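Local coordinates for protein adenylate cyclase (Hippeastrum hybrid cultivar, PDB 6YP4) that acts predominantly as a triphosphatase of the CYTH family, despite its putative naming as an adenylyl cyclase, and here holds a GTP analogue in its pocket, at residues Glu2-His15 with Tyr161-Lys174. Residues are numbered along the deposited sequence; the frame is centred on the assembly and turned at random.
Sequences EIEIKLRLPSPSAH and YEIECETTEPERVK. With GCP (phosphomethylphosphonic acid guanylate ester), chain B; EDO (1,2-ethanediol), chain I; EDO (1,2-ethanediol), chain H.
I5 and C165 form a hydrogen-bonded pair of two antiparallel strands, I5 N reaching C165 O at 2.8 Å and C165 N returning to I5 O. L7 and I163 repeat the exchange, and L7 CB lies alongside I163 CG2 at 3.9 Å. On the same face, I5 CD1 rests 3.6 Å from K174 CB and also touches P170, joining strand 2-9 to helix 170-174. The opposite face carries E4, K6, E164 and E166 toward the nucleotide. K6, extended with CG anti to its carbonyl carbon (chi1 -68°), runs past E164 CG and places NZ 3.0 Å from GCP O1G, a weak hydrogen bond. E164 OE1 lies 2.7 Å from the same oxygen; K195 makes salt bridges to both E162 and E164. At the far end, the start of helix 12-22 lies against one side of the Y161 ring, with S11 O over that face near the rim, CD1 3.4 Å from H15 CG and OH against P12 CG. A serine in place of Y161 would probably open a gap there and leave the H15 ring freer to turn. Strand 2-9 lies between strands 158-166 and 76-86 in the CYTH tunnel wall, while helix 12-22 packs through L18 and L22 against I163.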
ATOM      1  N   GLU A   2      -6.291  12.027  -6.889  0.51 48.85           N
ATOM      2  CA  GLU A   2      -5.760  10.684  -7.096  0.51 40.72           C
ATOM      3  C   GLU A   2      -5.684  10.411  -8.595  0.51 45.51           C
ATOM      4  O   GLU A   2      -6.696  10.514  -9.298  0.51 46.87           O
ATOM      5  CB  GLU A   2      -6.642   9.647  -6.400  0.51 35.70           C
ATOM      6  CG  GLU A   2      -6.089   8.239  -6.405  0.51 26.60           C
ATOM      7  CD  GLU A   2      -5.194   7.959  -5.211  0.51 39.53           C
ATOM      8  OE1 GLU A   2      -4.701   8.926  -4.595  0.51 32.72           O
ATOM      9  OE2 GLU A   2      -4.981   6.772  -4.890  0.51 47.21           O
ATOM     10  N   ILE A   3      -4.493  10.067  -9.081  1.00 47.33           N
ATOM     11  CA  ILE A   3      -4.249   9.838 -10.502  1.00 46.39           C
ATOM     12  C   ILE A   3      -3.837   8.388 -10.715  1.00 49.31           C
ATOM     13  O   ILE A   3      -2.879   7.909 -10.095  1.00 38.11           O
ATOM     14  CB  ILE A   3      -3.171  10.792 -11.044  1.00 53.80           C
ATOM     15  CG1 ILE A   3      -3.598  12.244 -10.828  1.00 55.77           C
ATOM     16  CG2 ILE A   3      -2.921  10.514 -12.516  1.00 58.89           C
ATOM     17  CD1 ILE A   3      -2.861  13.248 -11.688  1.00 60.95           C
ATOM     18  N   GLU A   4      -4.552   7.693 -11.605  1.00 39.77           N
ATOM     19  CA  GLU A   4      -4.250   6.305 -11.922  0.52 41.72           C
ATOM     20  C   GLU A   4      -4.335   6.081 -13.425  1.00 48.60           C
ATOM     21  O   GLU A   4      -5.107   6.734 -14.140  1.00 37.13           O
ATOM     22  CB  GLU A   4      -5.190   5.312 -11.203  0.52 41.52           C
ATOM     23  CG  GLU A   4      -4.624   4.767  -9.889  0.52 43.23           C
ATOM     24  CD  GLU A   4      -5.240   3.451  -9.441  0.52 42.60           C
ATOM     25  OE1 GLU A   4      -6.425   3.451  -9.050  0.52 42.55           O
ATOM     26  OE2 GLU A   4      -4.533   2.418  -9.461  0.52 36.91           O
ATOM     27  N   ILE A   5      -3.508   5.167 -13.900  1.00 44.41           N
ATOM     28  CA  ILE A   5      -3.630   4.612 -15.242  1.00 42.90           C
ATOM     29  C   ILE A   5      -4.574   3.424 -15.126  1.00 37.66           C
ATOM     30  O   ILE A   5      -4.511   2.675 -14.146  1.00 30.99           O
ATOM     31  CB  ILE A   5      -2.250   4.193 -15.790  1.00 39.34           C
ATOM     32  CG1 ILE A   5      -1.264   5.369 -15.727  1.00 39.81           C
ATOM     33  CG2 ILE A   5      -2.361   3.635 -17.191  1.00 33.78           C
ATOM     34  CD1 ILE A   5      -1.731   6.574 -16.451  1.00 42.60           C
ATOM     35  N   LYS A   6      -5.483   3.252 -16.089  1.00 34.45           N
ATOM     36  CA  LYS A   6      -6.463   2.169 -16.008  1.00 34.28           C
ATOM     37  C   LYS A   6      -6.651   1.559 -17.391  1.00 33.51           C
ATOM     38  O   LYS A   6      -7.207   2.204 -18.287  1.00 37.31           O
ATOM     39  CB  LYS A   6      -7.793   2.664 -15.435  1.00 37.92           C
ATOM     40  CG  LYS A   6      -7.724   3.055 -13.962  1.00 43.42           C
ATOM     41  CD  LYS A   6      -9.094   3.366 -13.388  1.00 50.90           C
ATOM     42  CE  LYS A   6      -9.013   3.697 -11.909  1.00 52.30           C
ATOM     43  NZ  LYS A   6     -10.370   3.976 -11.358  1.00 58.54           N
ATOM     44  N   LEU A   7      -6.193   0.320 -17.558  1.00 32.77           N
ATOM     45  CA  LEU A   7      -6.291  -0.417 -18.814  1.00 38.32           C
ATOM     46  C   LEU A   7      -7.153  -1.655 -18.607  1.00 39.25           C
ATOM     47  O   LEU A   7      -7.082  -2.299 -17.560  1.00 32.73           O
ATOM     48  CB  LEU A   7      -4.913  -0.837 -19.308  1.00 33.61           C
ATOM     49  CG  LEU A   7      -3.803   0.213 -19.242  1.00 36.98           C
ATOM     50  CD1 LEU A   7      -2.460  -0.441 -19.533  1.00 38.97           C
ATOM     51  CD2 LEU A   7      -4.063   1.349 -20.231  1.00 38.58           C
ATOM     52  N   ARG A   8      -7.962  -2.004 -19.602  1.00 35.93           N
ATOM     53  CA  ARG A   8      -8.839  -3.164 -19.492  1.00 32.82           C
ATOM     54  C   ARG A   8      -8.284  -4.314 -20.327  1.00 31.30           C
ATOM     55  O   ARG A   8      -7.876  -4.108 -21.470  1.00 37.32           O
ATOM     56  CB  ARG A   8     -10.259  -2.806 -19.937  1.00 36.48           C
ATOM     57  CG  ARG A   8     -11.252  -3.955 -19.834  1.00 33.64           C
ATOM     58  CD  ARG A   8     -12.649  -3.507 -20.230  1.00 44.52           C
ATOM     59  NE  ARG A   8     -13.592  -4.616 -20.182  1.00 52.20           N
ATOM     60  CZ  ARG A   8     -14.792  -4.600 -20.754  1.00 53.98           C
ATOM     61  NH1 ARG A   8     -15.207  -3.524 -21.423  1.00 56.60           N
ATOM     62  NH2 ARG A   8     -15.576  -5.664 -20.659  1.00 42.12           N
ATOM     63  N   LEU A   9      -8.260  -5.539 -19.743  1.00 33.88           N
ATOM     64  CA  LEU A   9      -7.925  -6.722 -20.531  1.00 39.37           C
ATOM     65  C   LEU A   9      -9.200  -7.387 -21.068  1.00 34.17           C
ATOM     66  O   LEU A   9     -10.221  -7.438 -20.365  1.00 37.43           O
ATOM     67  CB  LEU A   9      -7.137  -7.729 -19.699  1.00 26.53           C
ATOM     68  CG  LEU A   9      -6.045  -7.103 -18.828  1.00 31.01           C
ATOM     69  CD1 LEU A   9      -5.323  -8.175 -18.070  1.00 32.27           C
ATOM     70  CD2 LEU A   9      -5.070  -6.359 -19.702  1.00 28.04           C
ATOM     71  N   PRO A  10      -9.147  -7.953 -22.281  1.00 30.94           N
ATOM     72  CA  PRO A  10     -10.383  -8.480 -22.910  1.00 31.31           C
ATOM     73  C   PRO A  10     -10.877  -9.826 -22.394  1.00 32.75           C
ATOM     74  O   PRO A  10     -12.045 -10.160 -22.640  1.00 33.45           O
ATOM     75  CB  PRO A  10     -10.001  -8.607 -24.402  1.00 33.81           C
ATOM     76  CG  PRO A  10      -8.490  -8.664 -24.414  1.00 29.39           C
ATOM     77  CD  PRO A  10      -8.034  -7.820 -23.243  1.00 26.21           C
ATOM     78  N   SER A  11     -10.062 -10.645 -21.744  1.00 27.81           N
ATOM     79  CA  SER A  11     -10.396 -12.060 -21.694  1.00 27.44           C
ATOM     80  C   SER A  11      -9.676 -12.712 -20.537  1.00 31.20           C
ATOM     81  O   SER A  11      -8.658 -12.189 -20.059  1.00 30.62           O
ATOM     82  CB  SER A  11     -10.007 -12.763 -23.004  1.00 29.07           C
ATOM     83  OG  SER A  11      -8.588 -12.773 -23.101  1.00 26.03           O
ATOM     84  N   PRO A  12     -10.148 -13.873 -20.084  1.00 33.62           N
ATOM     85  CA  PRO A  12      -9.373 -14.682 -19.128  1.00 33.29           C
ATOM     86  C   PRO A  12      -7.970 -15.013 -19.604  1.00 31.49           C
ATOM     87  O   PRO A  12      -7.026 -14.979 -18.809  1.00 29.52           O
ATOM     88  CB  PRO A  12     -10.219 -15.955 -18.989  1.00 28.57           C
ATOM     89  CG  PRO A  12     -11.641 -15.474 -19.244  1.00 29.52           C
ATOM     90  CD  PRO A  12     -11.478 -14.447 -20.357  1.00 32.05           C
ATOM     91  N   SER A  13      -7.809 -15.357 -20.877  1.00 29.53           N
ATOM     92  CA  SER A  13      -6.493 -15.746 -21.365  1.00 28.35           C
ATOM     93  C   SER A  13      -5.522 -14.579 -21.295  1.00 33.96           C
ATOM     94  O   SER A  13      -4.358 -14.758 -20.908  1.00 30.34           O
ATOM     95  CB  SER A  13      -6.599 -16.316 -22.795  1.00 32.14           C
ATOM     96  OG  SER A  13      -6.998 -15.351 -23.761  1.00 27.95           O
ATOM     97  N   ALA A  14      -5.984 -13.364 -21.609  1.00 32.38           N
ATOM     98  CA  ALA A  14      -5.076 -12.225 -21.477  1.00 32.43           C
ATOM     99  C   ALA A  14      -4.691 -12.016 -20.023  1.00 36.09           C
ATOM    100  O   ALA A  14      -3.524 -11.754 -19.722  1.00 35.59           O
ATOM    101  CB  ALA A  14      -5.689 -10.950 -22.053  1.00 26.62           C
ATOM    102  N   HIS A  15      -5.655 -12.162 -19.105  1.00 34.28           N
ATOM    103  CA  HIS A  15      -5.369 -12.006 -17.678  1.00 32.77           C
ATOM    104  C   HIS A  15      -4.372 -13.056 -17.196  1.00 30.72           C
ATOM    105  O   HIS A  15      -3.444 -12.747 -16.432  1.00 31.30           O
ATOM    106  CB  HIS A  15      -6.677 -12.093 -16.880  1.00 34.44           C
ATOM    107  CG  HIS A  15      -6.492 -12.049 -15.391  1.00 34.28           C
ATOM    108  ND1 HIS A  15      -6.284 -13.180 -14.631  1.00 30.00           N
ATOM    109  CD2 HIS A  15      -6.496 -11.008 -14.523  1.00 37.73           C
ATOM    110  CE1 HIS A  15      -6.154 -12.837 -13.359  1.00 31.10           C
ATOM    111  NE2 HIS A  15      -6.285 -11.526 -13.266  1.00 30.86           N
ATOM    112  N   TYR A 161     -11.567  -7.620 -16.280  1.00 29.84           N
ATOM    113  CA  TYR A 161     -10.169  -7.676 -15.861  1.00 30.74           C
ATOM    114  C   TYR A 161      -9.523  -6.331 -16.166  1.00 32.80           C
ATOM    115  O   TYR A 161      -9.715  -5.785 -17.260  1.00 33.16           O
ATOM    116  CB  TYR A 161      -9.415  -8.801 -16.585  1.00 33.84           C
ATOM    117  CG  TYR A 161     -10.095 -10.154 -16.537  1.00 41.13           C
ATOM    118  CD1 TYR A 161      -9.746 -11.095 -15.568  1.00 42.32           C
ATOM    119  CD2 TYR A 161     -11.069 -10.507 -17.475  1.00 43.72           C
ATOM    120  CE1 TYR A 161     -10.356 -12.330 -15.521  1.00 40.20           C
ATOM    121  CE2 TYR A 161     -11.686 -11.737 -17.431  1.00 41.82           C
ATOM    122  CZ  TYR A 161     -11.321 -12.646 -16.455  1.00 41.13           C
ATOM    123  OH  TYR A 161     -11.937 -13.878 -16.407  1.00 57.07           O
ATOM    124  N   GLU A 162      -8.777  -5.781 -15.203  1.00 28.98           N
ATOM    125  CA  GLU A 162      -8.093  -4.526 -15.447  1.00 29.73           C
ATOM    126  C   GLU A 162      -6.697  -4.601 -14.861  1.00 29.79           C
ATOM    127  O   GLU A 162      -6.414  -5.411 -13.969  1.00 32.34           O
ATOM    128  CB  GLU A 162      -8.794  -3.306 -14.838  1.00 44.63           C
ATOM    129  CG  GLU A 162     -10.265  -3.172 -15.128  1.00 53.34           C
ATOM    130  CD  GLU A 162     -10.939  -2.190 -14.192  1.00 65.36           C
ATOM    131  OE1 GLU A 162     -10.486  -1.031 -14.131  1.00 78.40           O
ATOM    132  OE2 GLU A 162     -11.893  -2.594 -13.502  1.00 59.76           O
ATOM    133  N   ILE A 163      -5.835  -3.726 -15.353  1.00 32.52           N
ATOM    134  CA  ILE A 163      -4.580  -3.427 -14.671  1.00 35.10           C
ATOM    135  C   ILE A 163      -4.483  -1.919 -14.477  1.00 39.41           C
ATOM    136  O   ILE A 163      -4.864  -1.144 -15.363  1.00 40.46           O
ATOM    137  CB  ILE A 163      -3.360  -3.993 -15.428  1.00 37.80           C
ATOM    138  CG1 ILE A 163      -2.093  -3.776 -14.570  1.00 40.38           C
ATOM    139  CG2 ILE A 163      -3.226  -3.366 -16.803  1.00 41.91           C
ATOM    140  CD1 ILE A 163      -1.058  -4.859 -14.703  1.00 38.23           C
ATOM    141  N   GLU A 164      -4.000  -1.501 -13.299  1.00 32.78           N
ATOM    142  CA  GLU A 164      -4.007  -0.095 -12.918  1.00 30.59           C
ATOM    143  C   GLU A 164      -2.717   0.251 -12.192  1.00 29.23           C
ATOM    144  O   GLU A 164      -2.077  -0.620 -11.603  1.00 28.24           O
ATOM    145  CB  GLU A 164      -5.201   0.241 -12.026  1.00 33.29           C
ATOM    146  CG  GLU A 164      -6.517  -0.193 -12.657  1.00 49.20           C
ATOM    147  CD  GLU A 164      -7.687  -0.055 -11.726  1.00 57.92           C
ATOM    148  OE1 GLU A 164      -7.478   0.354 -10.560  1.00 59.61           O
ATOM    149  OE2 GLU A 164      -8.813  -0.369 -12.162  1.00 69.42           O
ATOM    150  N   CYS A 165      -2.365   1.540 -12.239  1.00 30.14           N
ATOM    151  CA  CYS A 165      -1.122   2.049 -11.661  1.00 36.11           C
ATOM    152  C   CYS A 165      -1.315   3.485 -11.191  1.00 40.37           C
ATOM    153  O   CYS A 165      -1.570   4.378 -12.004  1.00 35.15           O
ATOM    154  CB  CYS A 165       0.018   1.974 -12.682  1.00 30.90           C
ATOM    155  SG  CYS A 165       1.608   2.465 -11.979  1.00 37.97           S
ATOM    156  N   GLU A 166      -1.165   3.713  -9.885  1.00 33.93           N
ATOM    157  CA  GLU A 166      -1.214   5.056  -9.321  1.00 34.81           C
ATOM    158  C   GLU A 166       0.143   5.725  -9.496  1.00 38.46           C
ATOM    159  O   GLU A 166       1.181   5.129  -9.190  1.00 38.17           O
ATOM    160  CB  GLU A 166      -1.594   4.998  -7.835  1.00 48.92           C
ATOM    161  CG  GLU A 166      -2.504   6.136  -7.349  1.00 63.28           C
ATOM    162  CD  GLU A 166      -1.739   7.389  -6.946  1.00 73.71           C
ATOM    163  OE1 GLU A 166      -0.515   7.283  -6.708  1.00 69.85           O
ATOM    164  OE2 GLU A 166      -2.364   8.477  -6.863  1.00 76.27           O
ATOM    165  N   THR A 167       0.139   6.961  -9.979  1.00 34.16           N
ATOM    166  CA  THR A 167       1.398   7.611 -10.304  1.00 35.79           C
ATOM    167  C   THR A 167       1.211   9.121 -10.266  1.00 40.85           C
ATOM    168  O   THR A 167       0.093   9.632 -10.378  1.00 39.51           O
ATOM    169  CB  THR A 167       1.898   7.162 -11.677  1.00 37.77           C
ATOM    170  OG1 THR A 167       3.117   7.839 -12.005  1.00 38.99           O
ATOM    171  CG2 THR A 167       0.837   7.462 -12.744  1.00 38.31           C
ATOM    172  N   THR A 168       2.326   9.826 -10.085  1.00 44.94           N
ATOM    173  CA  THR A 168       2.349  11.270 -10.235  1.00 37.30           C
ATOM    174  C   THR A 168       2.781  11.688 -11.631  1.00 39.48           C
ATOM    175  O   THR A 168       2.750  12.884 -11.937  1.00 43.46           O
ATOM    176  CB  THR A 168       3.283  11.915  -9.199  1.00 41.99           C
ATOM    177  OG1 THR A 168       4.641  11.558  -9.486  1.00 38.70           O
ATOM    178  CG2 THR A 168       2.930  11.457  -7.813  1.00 37.13           C
ATOM    179  N   GLU A 169       3.172  10.729 -12.484  1.00 42.21           N
ATOM    180  CA  GLU A 169       3.601  10.998 -13.852  1.00 39.91           C
ATOM    181  C   GLU A 169       2.743  10.198 -14.841  1.00 48.66           C
ATOM    182  O   GLU A 169       3.241   9.282 -15.497  1.00 39.62           O
ATOM    183  CB  GLU A 169       5.074  10.653 -14.065  1.00 39.96           C
ATOM    184  CG  GLU A 169       6.035  11.135 -12.986  1.00 44.15           C
ATOM    185  CD  GLU A 169       7.484  10.811 -13.331  1.00 40.02           C
ATOM    186  OE1 GLU A 169       7.949  11.219 -14.419  1.00 45.89           O
ATOM    187  OE2 GLU A 169       8.141  10.114 -12.540  1.00 51.89           O
ATOM    188  N   PRO A 170       1.463  10.564 -14.993  1.00 48.56           N
ATOM    189  CA  PRO A 170       0.564   9.708 -15.798  1.00 44.45           C
ATOM    190  C   PRO A 170       1.005   9.503 -17.237  1.00 41.36           C
ATOM    191  O   PRO A 170       0.929   8.373 -17.738  1.00 41.76           O
ATOM    192  CB  PRO A 170      -0.783  10.447 -15.720  1.00 44.43           C
ATOM    193  CG  PRO A 170      -0.443  11.845 -15.271  1.00 46.94           C
ATOM    194  CD  PRO A 170       0.759  11.713 -14.409  1.00 50.04           C
ATOM    195  N   GLU A 171       1.462  10.542 -17.929  1.00 43.12           N
ATOM    196  CA  GLU A 171       1.776  10.356 -19.341  1.00 45.75           C
ATOM    197  C   GLU A 171       2.988   9.451 -19.538  1.00 48.24           C
ATOM    198  O   GLU A 171       2.995   8.611 -20.441  1.00 49.98           O
ATOM    199  CB  GLU A 171       1.984  11.708 -20.029  1.00 53.86           C
ATOM    200  CG  GLU A 171       0.703  12.515 -20.071  1.00 63.83           C
ATOM    201  CD  GLU A 171      -0.384  11.827 -20.882  1.00 75.55           C
ATOM    202  OE1 GLU A 171      -1.575  12.078 -20.600  1.00 78.89           O
ATOM    203  OE2 GLU A 171      -0.053  11.051 -21.808  1.00 80.97           O
ATOM    204  N   ARG A 172       4.018   9.589 -18.707  1.00 43.13           N
ATOM    205  CA  ARG A 172       5.205   8.776 -18.938  1.00 42.72           C
ATOM    206  C   ARG A 172       5.015   7.337 -18.454  1.00 46.40           C
ATOM    207  O   ARG A 172       5.502   6.395 -19.088  1.00 49.03           O
ATOM    208  CB  ARG A 172       6.411   9.427 -18.260  1.00 52.79           C
ATOM    209  CG  ARG A 172       7.669   8.618 -18.337  1.00 49.85           C
ATOM    210  CD  ARG A 172       8.760   9.230 -17.494  1.00 57.52           C
ATOM    211  NE  ARG A 172       9.563   8.185 -16.912  1.00 58.54           N
ATOM    212  CZ  ARG A 172       9.560   7.936 -15.614  1.00 52.57           C
ATOM    213  NH1 ARG A 172       8.826   8.683 -14.806  1.00 62.47           N
ATOM    214  NH2 ARG A 172      10.281   6.954 -15.101  1.00 54.81           N
ATOM    215  N   VAL A 173       4.320   7.133 -17.335  1.00 45.08           N
ATOM    216  CA  VAL A 173       4.138   5.771 -16.844  1.00 42.97           C
ATOM    217  C   VAL A 173       3.202   5.003 -17.765  1.00 48.84           C
ATOM    218  O   VAL A 173       3.407   3.811 -18.035  1.00 44.77           O
ATOM    219  CB  VAL A 173       3.640   5.782 -15.386  1.00 45.46           C
ATOM    220  CG1 VAL A 173       3.242   4.374 -14.938  1.00 34.88           C
ATOM    221  CG2 VAL A 173       4.729   6.368 -14.450  1.00 39.95           C
ATOM    222  N   LYS A 174       2.172   5.675 -18.277  1.00 46.13           N
ATOM    223  CA  LYS A 174       1.266   5.008 -19.198  1.00 41.66           C
ATOM    224  C   LYS A 174       2.010   4.550 -20.448  1.00 41.56           C
ATOM    225  O   LYS A 174       1.732   3.467 -20.979  1.00 44.57           O
ATOM    226  CB  LYS A 174       0.097   5.929 -19.538  1.00 43.29           C
ATOM    227  CG  LYS A 174      -0.751   5.438 -20.693  1.00 47.34           C
ATOM    228  CD  LYS A 174      -1.915   6.367 -20.930  1.00 44.82           C
ATOM    229  CE  LYS A 174      -1.657   7.288 -22.105  1.00 45.52           C
ATOM    230  NZ  LYS A 174      -2.859   8.126 -22.375  1.00 48.28           N
TER
HETATM  231  PG  GCP B 301     -10.354   1.231  -8.771  1.00 63.84           P
HETATM  232  O1G GCP B 301      -9.993   1.245 -10.226  1.00 64.16           O
HETATM  233  O2G GCP B 301     -10.774  -0.157  -8.342  1.00 55.15           O
HETATM  234  O3G GCP B 301     -11.470   2.214  -8.518  1.00 72.85           O
HETATM  235  C3B GCP B 301      -8.874   1.722  -7.819  1.00 51.60           C
HETATM  236  PB  GCP B 301      -9.327   1.788  -6.023  1.00 51.64           P
HETATM  237  O1B GCP B 301     -10.693   2.370  -5.800  1.00 43.23           O
HETATM  238  O2B GCP B 301      -9.182   0.430  -5.382  1.00 47.02           O
HETATM  239  O3A GCP B 301      -8.226   2.804  -5.347  1.00 66.06           O
HETATM  240  PA  GCP B 301      -8.089   2.869  -3.710  1.00 85.82           P
HETATM  241  O1A GCP B 301      -7.951   4.336  -3.344  1.00 95.47           O
HETATM  242  O2A GCP B 301      -9.365   2.307  -3.120  1.00 94.49           O
HETATM  243  O5' GCP B 301      -6.773   1.941  -3.202  1.00 69.06           O
HETATM  244  C5' GCP B 301      -5.852   1.472  -4.177  1.00 64.51           C
HETATM  245  C4' GCP B 301      -5.048   2.670  -4.839  1.00 68.33           C
HETATM  246  O4' GCP B 301      -4.509   3.716  -3.815  1.00 61.93           O
HETATM  247  C3' GCP B 301      -4.008   2.204  -5.417  1.00 71.52           C
HETATM  248  O3' GCP B 301      -3.832   2.840  -6.708  1.00 75.75           O
HETATM  249  C2' GCP B 301      -2.709   2.444  -4.385  1.00 72.32           C
HETATM  250  O2' GCP B 301      -1.481   2.840  -5.102  1.00 62.66           O
HETATM  251  C1' GCP B 301      -3.038   3.291  -3.488  1.00 65.36           C
HETATM  252  N9  GCP B 301      -2.958   2.644  -2.118  1.00 72.08           N
HETATM  253  C8  GCP B 301      -4.051   2.126  -1.546  1.00 72.62           C
HETATM  254  N7  GCP B 301      -3.717   1.618  -0.345  1.00 63.69           N
HETATM  255  C5  GCP B 301      -2.401   1.822  -0.173  1.00 67.05           C
HETATM  256  C6  GCP B 301      -1.537   1.506   0.872  1.00 64.40           C
HETATM  257  O6  GCP B 301      -1.949   0.950   1.836  1.00 70.34           O
HETATM  258  N1  GCP B 301      -0.246   1.828   0.791  1.00 61.34           N
HETATM  259  C2  GCP B 301       0.226   2.465  -0.315  1.00 58.69           C
HETATM  260  N2  GCP B 301       1.655   2.767  -0.292  1.00 60.80           N
HETATM  261  N3  GCP B 301      -0.617   2.773  -1.338  1.00 69.48           N
HETATM  262  C4  GCP B 301      -1.931   2.452  -1.265  1.00 71.59           C
HETATM  263  C1  EDO I 308       2.766  13.839 -17.464  1.00 69.59           C
HETATM  264  O1  EDO I 308       1.533  13.982 -16.750  1.00 69.94           O
HETATM  265  C2  EDO I 308       3.645  12.844 -16.720  1.00 60.36           C
HETATM  266  O2  EDO I 308       4.635  12.249 -17.567  1.00 56.88           O
HETATM  267  C1  EDO H 307     -12.089  -4.367 -24.288  1.00 58.16           C
HETATM  268  O1  EDO H 307     -12.699  -5.440 -23.556  1.00 63.79           O
HETATM  269  C2  EDO H 307     -10.820  -3.935 -23.575  1.00 45.08           C
HETATM  270  O2  EDO H 307      -9.845  -4.982 -23.648  1.00 35.63           O
HETATM  271  O   HOH W   1     -11.809   0.997 -12.306  1.00 49.44           O
HETATM  272  O   HOH W   2     -12.519  -7.318 -19.019  1.00 26.90           O